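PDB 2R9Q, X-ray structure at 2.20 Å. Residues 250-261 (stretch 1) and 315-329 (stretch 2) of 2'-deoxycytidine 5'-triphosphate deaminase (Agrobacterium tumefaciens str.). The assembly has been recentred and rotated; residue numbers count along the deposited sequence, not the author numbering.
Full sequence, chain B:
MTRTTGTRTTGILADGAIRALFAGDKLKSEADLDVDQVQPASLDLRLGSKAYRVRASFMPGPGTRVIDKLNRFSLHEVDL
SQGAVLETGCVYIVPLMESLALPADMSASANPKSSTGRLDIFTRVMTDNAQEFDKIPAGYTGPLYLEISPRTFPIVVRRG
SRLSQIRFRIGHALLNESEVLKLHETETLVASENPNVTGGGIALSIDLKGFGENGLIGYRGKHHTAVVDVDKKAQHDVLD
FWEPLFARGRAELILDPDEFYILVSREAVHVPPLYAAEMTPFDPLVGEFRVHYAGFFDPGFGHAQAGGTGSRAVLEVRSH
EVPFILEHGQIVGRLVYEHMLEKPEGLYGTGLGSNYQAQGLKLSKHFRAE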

ATOM      1  N   ARG B 250       8.408  19.299 -19.614  1.00 81.11           N
ATOM      2  CA  ARG B 250       7.911  20.574 -19.059  1.00 80.23           C
ATOM      3  C   ARG B 250       8.375  20.704 -17.595  1.00 78.84           C
ATOM      4  O   ARG B 250       8.768  19.706 -16.973  1.00 78.57           O
ATOM      5  CB  ARG B 250       6.375  20.660 -19.162  1.00 80.34           C
ATOM      6  N   ALA B 251       8.354  21.929 -17.062  1.00 76.77           N
ATOM      7  CA  ALA B 251       8.778  22.188 -15.684  1.00 74.88           C
ATOM      8  C   ALA B 251       7.659  21.814 -14.699  1.00 73.22           C
ATOM      9  O   ALA B 251       6.895  22.669 -14.240  1.00 71.79           O
ATOM     10  CB  ALA B 251       9.188  23.641 -15.522  1.00 74.77           C
ATOM     11  N   GLU B 252       7.563  20.518 -14.413  1.00 71.52           N
ATOM     12  CA  GLU B 252       6.498  19.971 -13.591  1.00 70.69           C
ATOM     13  C   GLU B 252       6.813  18.548 -13.112  1.00 69.16           C
ATOM     14  O   GLU B 252       7.590  17.842 -13.726  1.00 66.82           O
ATOM     15  CB  GLU B 252       5.156  20.005 -14.330  1.00 70.84           C
ATOM     16  CG  GLU B 252       4.970  18.904 -15.374  1.00 72.31           C
ATOM     17  CD  GLU B 252       4.100  19.352 -16.570  1.00 74.91           C
ATOM     18  OE1 GLU B 252       3.021  20.010 -16.386  1.00 72.67           O
ATOM     19  OE2 GLU B 252       4.531  19.035 -17.699  1.00 74.48           O
ATOM     20  N   LEU B 253       6.166  18.157 -12.015  1.00 67.52           N
ATOM     21  CA  LEU B 253       6.430  16.900 -11.359  1.00 66.67           C
ATOM     22  C   LEU B 253       5.153  16.303 -10.818  1.00 65.74           C
ATOM     23  O   LEU B 253       4.487  16.926 -10.025  1.00 64.66           O
ATOM     24  CB  LEU B 253       7.383  17.150 -10.183  1.00 66.53           C
ATOM     25  CG  LEU B 253       7.818  15.949  -9.365  1.00 65.44           C
ATOM     26  CD1 LEU B 253       8.604  14.960 -10.250  1.00 62.31           C
ATOM     27  CD2 LEU B 253       8.618  16.439  -8.128  1.00 66.23           C
ATOM     28  N   ILE B 254       4.842  15.072 -11.209  1.00 65.66           N
ATOM     29  CA  ILE B 254       3.696  14.357 -10.642  1.00 64.64           C
ATOM     30  C   ILE B 254       4.086  13.832  -9.266  1.00 63.79           C
ATOM     31  O   ILE B 254       4.971  12.999  -9.119  1.00 62.86           O
ATOM     32  CB  ILE B 254       3.153  13.234 -11.580  1.00 64.86           C
ATOM     33  CG1 ILE B 254       2.558  13.881 -12.852  1.00 65.79           C
ATOM     34  CG2 ILE B 254       2.121  12.335 -10.857  1.00 61.20           C
ATOM     35  CD1 ILE B 254       2.167  12.902 -13.931  1.00 65.16           C
ATOM     36  N   LEU B 255       3.400  14.377  -8.273  1.00 63.15           N
ATOM     37  CA  LEU B 255       3.483  13.969  -6.896  1.00 62.82           C
ATOM     38  C   LEU B 255       2.540  12.788  -6.600  1.00 62.79           C
ATOM     39  O   LEU B 255       1.331  12.979  -6.463  1.00 62.13           O
ATOM     40  CB  LEU B 255       3.123  15.157  -5.998  1.00 62.31           C
ATOM     41  CG  LEU B 255       4.000  16.414  -5.948  1.00 60.96           C
ATOM     42  CD1 LEU B 255       3.373  17.405  -4.966  1.00 57.76           C
ATOM     43  CD2 LEU B 255       5.457  16.096  -5.590  1.00 57.94           C
ATOM     44  N   ASP B 256       3.134  11.595  -6.489  1.00 63.24           N
ATOM     45  CA  ASP B 256       2.489  10.327  -6.102  1.00 63.64           C
ATOM     46  C   ASP B 256       2.310  10.429  -4.611  1.00 62.85           C
ATOM     47  O   ASP B 256       3.273  10.743  -3.924  1.00 61.24           O
ATOM     48  CB  ASP B 256       3.392   9.110  -6.520  1.00 64.47           C
ATOM     49  CG  ASP B 256       2.904   7.701  -5.996  1.00 64.68           C
ATOM     50  OD1 ASP B 256       2.187   7.585  -4.965  1.00 67.42           O
ATOM     51  OD2 ASP B 256       3.277   6.677  -6.643  1.00 66.15           O
ATOM     52  N   PRO B 257       1.080  10.197  -4.110  1.00 63.41           N
ATOM     53  CA  PRO B 257       0.810  10.462  -2.689  1.00 64.28           C
ATOM     54  C   PRO B 257       1.545   9.521  -1.707  1.00 64.53           C
ATOM     55  O   PRO B 257       1.743   9.896  -0.551  1.00 63.54           O
ATOM     56  CB  PRO B 257      -0.740  10.325  -2.568  1.00 64.54           C
ATOM     57  CG  PRO B 257      -1.251  10.077  -3.921  1.00 63.40           C
ATOM     58  CD  PRO B 257      -0.115   9.675  -4.805  1.00 63.50           C
ATOM     59  N   ASP B 258       1.944   8.331  -2.166  1.00 65.26           N
ATOM     60  CA  ASP B 258       2.743   7.402  -1.327  1.00 66.53           C
ATOM     61  C   ASP B 258       4.247   7.757  -1.252  1.00 65.42           C
ATOM     62  O   ASP B 258       4.971   7.183  -0.470  1.00 65.25           O
ATOM     63  CB  ASP B 258       2.627   5.943  -1.818  1.00 67.12           C
ATOM     64  CG  ASP B 258       1.161   5.465  -1.977  1.00 70.82           C
ATOM     65  OD1 ASP B 258       0.864   4.848  -3.049  1.00 73.83           O
ATOM     66  OD2 ASP B 258       0.321   5.706  -1.048  1.00 72.14           O
ATOM     67  N   GLU B 259       4.708   8.688  -2.066  1.00 64.49           N
ATOM     68  CA  GLU B 259       6.098   9.043  -2.095  1.00 64.57           C
ATOM     69  C   GLU B 259       6.426  10.300  -1.281  1.00 63.49           C
ATOM     70  O   GLU B 259       5.578  11.057  -0.884  1.00 61.63           O
ATOM     71  CB  GLU B 259       6.546   9.209  -3.543  1.00 65.38           C
ATOM     72  CG  GLU B 259       6.341   7.982  -4.454  1.00 67.66           C
ATOM     73  CD  GLU B 259       7.197   6.775  -4.099  1.00 70.97           C
ATOM     74  OE1 GLU B 259       8.413   6.921  -3.803  1.00 76.90           O
ATOM     75  OE2 GLU B 259       6.664   5.649  -4.156  1.00 73.81           O
ATOM     76  N   PHE B 260       7.695  10.506  -0.991  1.00 64.14           N
ATOM     77  CA  PHE B 260       8.100  11.813  -0.480  1.00 63.42           C
ATOM     78  C   PHE B 260       9.230  12.364  -1.306  1.00 61.82           C
ATOM     79  O   PHE B 260      10.034  11.626  -1.838  1.00 60.45           O
ATOM     80  CB  PHE B 260       8.341  11.759   1.044  1.00 64.58           C
ATOM     81  CG  PHE B 260       9.754  11.710   1.469  1.00 63.34           C
ATOM     82  CD1 PHE B 260      10.338  12.828   2.038  1.00 64.05           C
ATOM     83  CD2 PHE B 260      10.476  10.533   1.373  1.00 65.18           C
ATOM     84  CE1 PHE B 260      11.627  12.808   2.441  1.00 64.89           C
ATOM     85  CE2 PHE B 260      11.781  10.480   1.792  1.00 65.67           C
ATOM     86  CZ  PHE B 260      12.372  11.617   2.334  1.00 65.65           C
ATOM     87  N   TYR B 261       9.204  13.672  -1.463  1.00 61.17           N
ATOM     88  CA  TYR B 261      10.025  14.393  -2.394  1.00 61.49           C
ATOM     89  C   TYR B 261      10.818  15.471  -1.648  1.00 60.34           C
ATOM     90  O   TYR B 261      10.269  16.211  -0.851  1.00 59.32           O
ATOM     91  CB  TYR B 261       9.166  15.032  -3.504  1.00 63.09           C
ATOM     92  CG  TYR B 261       8.386  14.055  -4.366  1.00 64.17           C
ATOM     93  CD1 TYR B 261       8.910  13.596  -5.567  1.00 66.57           C
ATOM     94  CD2 TYR B 261       7.165  13.573  -3.969  1.00 64.77           C
ATOM     95  CE1 TYR B 261       8.236  12.684  -6.344  1.00 66.80           C
ATOM     96  CE2 TYR B 261       6.479  12.667  -4.739  1.00 68.12           C
ATOM     97  CZ  TYR B 261       7.010  12.211  -5.954  1.00 67.77           C
ATOM     98  OH  TYR B 261       6.288  11.282  -6.773  1.00 65.49           O
ATOM     99  N   LEU B 315      12.657  21.862   0.594  1.00 64.51           N
ATOM    100  CA  LEU B 315      11.274  21.608   1.012  1.00 64.62           C
ATOM    101  C   LEU B 315      10.930  20.127   0.867  1.00 63.34           C
ATOM    102  O   LEU B 315      11.269  19.503  -0.129  1.00 61.72           O
ATOM    103  CB  LEU B 315      10.300  22.422   0.129  1.00 64.86           C
ATOM    104  CG  LEU B 315      10.515  23.944   0.035  1.00 65.29           C
ATOM    105  CD1 LEU B 315      10.037  24.499  -1.328  1.00 64.13           C
ATOM    106  CD2 LEU B 315       9.881  24.714   1.202  1.00 62.00           C
ATOM    107  N   GLU B 316      10.258  19.566   1.865  1.00 62.99           N
ATOM    108  CA  GLU B 316       9.674  18.242   1.711  1.00 63.14           C
ATOM    109  C   GLU B 316       8.199  18.399   1.335  1.00 62.71           C
ATOM    110  O   GLU B 316       7.404  18.907   2.101  1.00 61.07           O
ATOM    111  CB  GLU B 316       9.872  17.340   2.947  1.00 63.43           C
ATOM    112  CG  GLU B 316      11.342  17.015   3.294  1.00 64.65           C
ATOM    113  CD  GLU B 316      12.003  18.135   4.060  1.00 65.68           C
ATOM    114  OE1 GLU B 316      11.379  18.625   5.021  1.00 67.13           O
ATOM    115  OE2 GLU B 316      13.123  18.548   3.689  1.00 63.82           O
ATOM    116  N   VAL B 317       7.864  17.951   0.139  1.00 63.10           N
ATOM    117  CA  VAL B 317       6.531  18.067  -0.407  1.00 64.60           C
ATOM    118  C   VAL B 317       5.938  16.674  -0.595  1.00 64.98           C
ATOM    119  O   VAL B 317       6.601  15.742  -1.072  1.00 64.33           O
ATOM    120  CB  VAL B 317       6.567  18.850  -1.756  1.00 65.18           C
ATOM    121  CG1 VAL B 317       5.229  18.885  -2.425  1.00 64.67           C
ATOM    122  CG2 VAL B 317       7.164  20.224  -1.567  1.00 63.39           C
ATOM    123  N   ARG B 318       4.700  16.546  -0.149  1.00 66.22           N
ATOM    124  CA  ARG B 318       3.891  15.365  -0.336  1.00 67.94           C
ATOM    125  C   ARG B 318       2.506  15.777  -0.842  1.00 67.54           C
ATOM    126  O   ARG B 318       1.951  16.794  -0.437  1.00 65.82           O
ATOM    127  CB  ARG B 318       3.704  14.617   0.978  1.00 68.16           C
ATOM    128  CG  ARG B 318       4.892  13.852   1.526  1.00 69.78           C
ATOM    129  CD  ARG B 318       4.465  13.236   2.901  1.00 71.11           C
ATOM    130  NE  ARG B 318       5.128  11.980   3.260  1.00 72.98           N
ATOM    131  CZ  ARG B 318       4.823  10.770   2.770  1.00 72.70           C
ATOM    132  NH1 ARG B 318       5.505   9.719   3.194  1.00 72.83           N
ATOM    133  NH2 ARG B 318       3.865  10.604   1.854  1.00 72.65           N
ATOM    134  N   SER B 319       1.966  14.972  -1.748  1.00 68.26           N
ATOM    135  CA  SER B 319       0.583  15.115  -2.161  1.00 68.31           C
ATOM    136  C   SER B 319      -0.291  14.281  -1.238  1.00 69.38           C
ATOM    137  O   SER B 319       0.128  13.241  -0.697  1.00 67.84           O
ATOM    138  CB  SER B 319       0.364  14.684  -3.609  1.00 67.49           C
ATOM    139  OG  SER B 319       0.473  13.305  -3.695  1.00 64.40           O
ATOM    140  N   HIS B 320      -1.519  14.765  -1.086  1.00 70.70           N
ATOM    141  CA  HIS B 320      -2.489  14.147  -0.213  1.00 72.13           C
ATOM    142  C   HIS B 320      -3.674  13.572  -0.977  1.00 71.41           C
ATOM    143  O   HIS B 320      -4.289  14.242  -1.809  1.00 70.17           O
ATOM    144  CB  HIS B 320      -2.914  15.159   0.831  1.00 72.89           C
ATOM    145  CG  HIS B 320      -1.760  15.607   1.666  1.00 76.49           C
ATOM    146  ND1 HIS B 320      -0.907  14.704   2.268  1.00 76.36           N
ATOM    147  CD2 HIS B 320      -1.270  16.843   1.943  1.00 77.73           C
ATOM    148  CE1 HIS B 320       0.049  15.365   2.894  1.00 79.01           C
ATOM    149  NE2 HIS B 320      -0.146  16.661   2.716  1.00 78.77           N
ATOM    150  N   GLU B 321      -3.945  12.306  -0.689  1.00 70.96           N
ATOM    151  CA  GLU B 321      -5.062  11.565  -1.273  1.00 71.01           C
ATOM    152  C   GLU B 321      -4.911  11.257  -2.759  1.00 68.46           C
ATOM    153  O   GLU B 321      -4.923  10.108  -3.124  1.00 68.19           O
ATOM    154  CB  GLU B 321      -6.400  12.251  -0.993  1.00 71.87           C
ATOM    155  CG  GLU B 321      -6.784  12.205   0.475  1.00 75.72           C
ATOM    156  CD  GLU B 321      -8.172  12.747   0.695  1.00 79.33           C
ATOM    157  OE1 GLU B 321      -8.369  13.940   0.326  1.00 81.73           O
ATOM    158  OE2 GLU B 321      -9.041  11.995   1.213  1.00 78.85           O
ATOM    159  N   VAL B 322      -4.777  12.284  -3.590  1.00 65.58           N
ATOM    160  CA  VAL B 322      -4.740  12.150  -5.036  1.00 63.94           C
ATOM    161  C   VAL B 322      -3.385  12.667  -5.616  1.00 63.04           C
ATOM    162  O   VAL B 322      -2.787  13.595  -5.071  1.00 61.55           O
ATOM    163  CB  VAL B 322      -5.997  12.897  -5.647  1.00 63.35           C
ATOM    164  CG1 VAL B 322      -5.737  13.428  -6.986  1.00 62.08           C
ATOM    165  CG2 VAL B 322      -7.214  11.974  -5.668  1.00 63.29           C
ATOM    166  N   PRO B 323      -2.879  12.026  -6.699  1.00 62.40           N
ATOM    167  CA  PRO B 323      -1.783  12.592  -7.456  1.00 61.97           C
ATOM    168  C   PRO B 323      -2.038  13.990  -8.032  1.00 61.86           C
ATOM    169  O   PRO B 323      -3.110  14.289  -8.578  1.00 62.23           O
ATOM    170  CB  PRO B 323      -1.514  11.557  -8.554  1.00 62.18           C
ATOM    171  CG  PRO B 323      -2.596  10.609  -8.494  1.00 62.30           C
ATOM    172  CD  PRO B 323      -3.258  10.694  -7.194  1.00 62.31           C
ATOM    173  N   PHE B 324      -1.018  14.824  -7.894  1.00 61.00           N
ATOM    174  CA  PHE B 324      -1.062  16.204  -8.226  1.00 60.32           C
ATOM    175  C   PHE B 324       0.139  16.520  -9.089  1.00 59.98           C
ATOM    176  O   PHE B 324       1.286  16.128  -8.781  1.00 58.76           O
ATOM    177  CB  PHE B 324      -1.069  17.060  -6.955  1.00 60.48           C
ATOM    178  CG  PHE B 324      -1.312  18.547  -7.206  1.00 60.27           C
ATOM    179  CD1 PHE B 324      -2.573  19.010  -7.583  1.00 60.10           C
ATOM    180  CD2 PHE B 324      -0.286  19.477  -7.053  1.00 60.11           C
ATOM    181  CE1 PHE B 324      -2.810  20.362  -7.801  1.00 60.26           C
ATOM    182  CE2 PHE B 324      -0.507  20.833  -7.279  1.00 59.17           C
ATOM    183  CZ  PHE B 324      -1.770  21.273  -7.659  1.00 61.27           C
ATOM    184  N   ILE B 325      -0.125  17.203 -10.193  1.00 60.03           N
ATOM    185  CA  ILE B 325       0.933  17.716 -11.035  1.00 60.98           C
ATOM    186  C   ILE B 325       1.355  19.046 -10.444  1.00 60.60           C
ATOM    187  O   ILE B 325       0.621  19.988 -10.520  1.00 59.43           O
ATOM    188  CB  ILE B 325       0.507  17.933 -12.494  1.00 61.36           C
ATOM    189  CG1 ILE B 325      -0.061  16.654 -13.106  1.00 61.16           C
ATOM    190  CG2 ILE B 325       1.711  18.443 -13.318  1.00 62.05           C
ATOM    191  CD1 ILE B 325      -1.111  16.926 -14.184  1.00 63.18           C
ATOM    192  N   LEU B 326       2.542  19.073  -9.838  1.00 61.09           N
ATOM    193  CA  LEU B 326       3.110  20.264  -9.268  1.00 61.83           C
ATOM    194  C   LEU B 326       3.902  20.964 -10.356  1.00 61.80           C
ATOM    195  O   LEU B 326       4.695  20.354 -11.049  1.00 60.63           O
ATOM    196  CB  LEU B 326       3.998  19.938  -8.060  1.00 61.81           C
ATOM    197  CG  LEU B 326       4.700  21.090  -7.317  1.00 61.26           C
ATOM    198  CD1 LEU B 326       3.757  22.038  -6.574  1.00 57.66           C
ATOM    199  CD2 LEU B 326       5.757  20.492  -6.369  1.00 60.87           C
ATOM    200  N   GLU B 327       3.674  22.258 -10.484  1.00 62.85           N
ATOM    201  CA  GLU B 327       4.258  23.038 -11.574  1.00 64.82           C
ATOM    202  C   GLU B 327       5.197  24.089 -10.997  1.00 64.49           C
ATOM    203  O   GLU B 327       4.943  24.624  -9.901  1.00 64.04           O
ATOM    204  CB  GLU B 327       3.147  23.689 -12.440  1.00 64.68           C
ATOM    205  CG  GLU B 327       2.273  22.683 -13.178  1.00 65.03           C
ATOM    206  CD  GLU B 327       1.060  23.320 -13.838  1.00 67.22           C
ATOM    207  OE1 GLU B 327       1.278  24.080 -14.825  1.00 70.41           O
ATOM    208  OE2 GLU B 327      -0.106  23.064 -13.373  1.00 67.92           O
ATOM    209  N   HIS B 328       6.286  24.332 -11.733  1.00 64.75           N
ATOM    210  CA  HIS B 328       7.274  25.379 -11.443  1.00 64.75           C
ATOM    211  C   HIS B 328       6.621  26.750 -11.162  1.00 64.57           C
ATOM    212  O   HIS B 328       5.649  27.132 -11.817  1.00 64.30           O
ATOM    213  CB  HIS B 328       8.234  25.495 -12.632  1.00 64.77           C
ATOM    214  CG  HIS B 328       9.297  26.545 -12.466  1.00 64.95           C
ATOM    215  ND1 HIS B 328      10.516  26.288 -11.873  1.00 65.03           N
ATOM    216  CD2 HIS B 328       9.320  27.851 -12.814  1.00 64.87           C
ATOM    217  CE1 HIS B 328      11.247  27.389 -11.869  1.00 66.21           C
ATOM    218  NE2 HIS B 328      10.540  28.353 -12.432  1.00 65.29           N
ATOM    219  N   GLY B 329       7.149  27.474 -10.181  1.00 64.67           N
ATOM    220  CA  GLY B 329       6.550  28.734  -9.741  1.00 65.36           C
ATOM    221  C   GLY B 329       5.346  28.591  -8.834  1.00 65.41           C
ATOM    222  O   GLY B 329       4.898  29.559  -8.269  1.00 64.90           O
TER
HETATM  223  O   HOH W   1       3.556  13.001  -2.624  1.00 35.49           O
HETATM  224  O   HOH W   2       0.993  11.792   1.205  1.00 56.43           O

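The two stretches pair as antiparallel β-structure in two separate ladders. In the first, strand 252-255 runs against strand 324-327. Leu253 and Leu326 form a hydrogen-bonded pair: Leu253 N donates to Leu326 O (2.8 Å), and Leu326 N returns the bond to Leu253 O (2.9 Å). Leu255 N then donates to Phe324 O (2.8 Å), while the return bond from Phe324 N to Leu255 O is weak (3.3 Å). Beyond the strand, His328 N donates to Ala251 O (3.1 Å) in a nearly straight bond. The second ladder pairs Tyr261 with Val317. Val317 N donates to Tyr261 O (3.1 Å), and Tyr261 N gives a weak bond to Val317 O (3.3 Å). The register shifts by one between the ladders.

Side chains alternate between the sheet faces. Glu252, Ile254, Ile325 and Glu327 share one face. Ile254 and Ile325 both have chi1 m and chi2 t, and their CG1 atoms meet at 3.8 Å. Glu252 has chi1 p, and its OE1 lies 3.7 Å from Ile325 CG2, so its carboxylate end lies beside an apolar group. Glu327 is m at chi1; its CG is 4.1 Å from Glu252 CB. Both of its carboxylate oxygens are hydrogen-bonded elsewhere in the structure.

Leu253, Leu255, Tyr261, Val317, Phe324 and Leu326 point to the other face. Leu255 is buried and has the largest area covered by the opposing stretch. Its m,t conformation places CD1 3.5 Å from Val317 CG1 and 4.0 Å from Leu326 CB. One methyl thus touches residues of both ladders. Leu253 and Leu326 share the t,p conformation. Phe324 is t at chi1, and the end of its side chain leads away from stretch 1.

Ser319 points toward stretch 1. With chi1 p, its OG donates to Leu255 O (2.9 Å), the same acceptor that receives the weak bond from Phe324 N. Ser319 OG also lies 3.2 Å from Pro257 N, but proline nitrogen has no hydrogen to share, so this is only a contact. The rings of Pro257 and Pro323 meet, with Pro257 CG 3.9 Å from Pro323 CD.

A type I turn from Asp256 to Glu259 joins the ladders, with Glu259 N donating to Asp256 O (3.1 Å). Asp256 points away from stretch 2. Its chi1 t lets OD1 accept from Asp258 N (2.9 Å). Tyr261, m at chi1, reaches back so that its OH accepts from Asp256 N (3.2 Å).

Arg318 starts away from stretch 1, but its end comes nearer. Its guanidinium has Phe260 CB over one face, 3.9 Å from NE. Pro257 O lies near the guanidinium plane, 3.3 Å from NH2. Arg318 NE and NH1 are hydrogen-bonded elsewhere in the structure.

Two waters bridge the turn and strand 315-319. Water 1 accepts from Ser319 N (2.7 Å) and donates to Asp256 O (2.6 Å). Water 2 donates to Pro257 O (2.7 Å) and Ser319 O (2.5 Å).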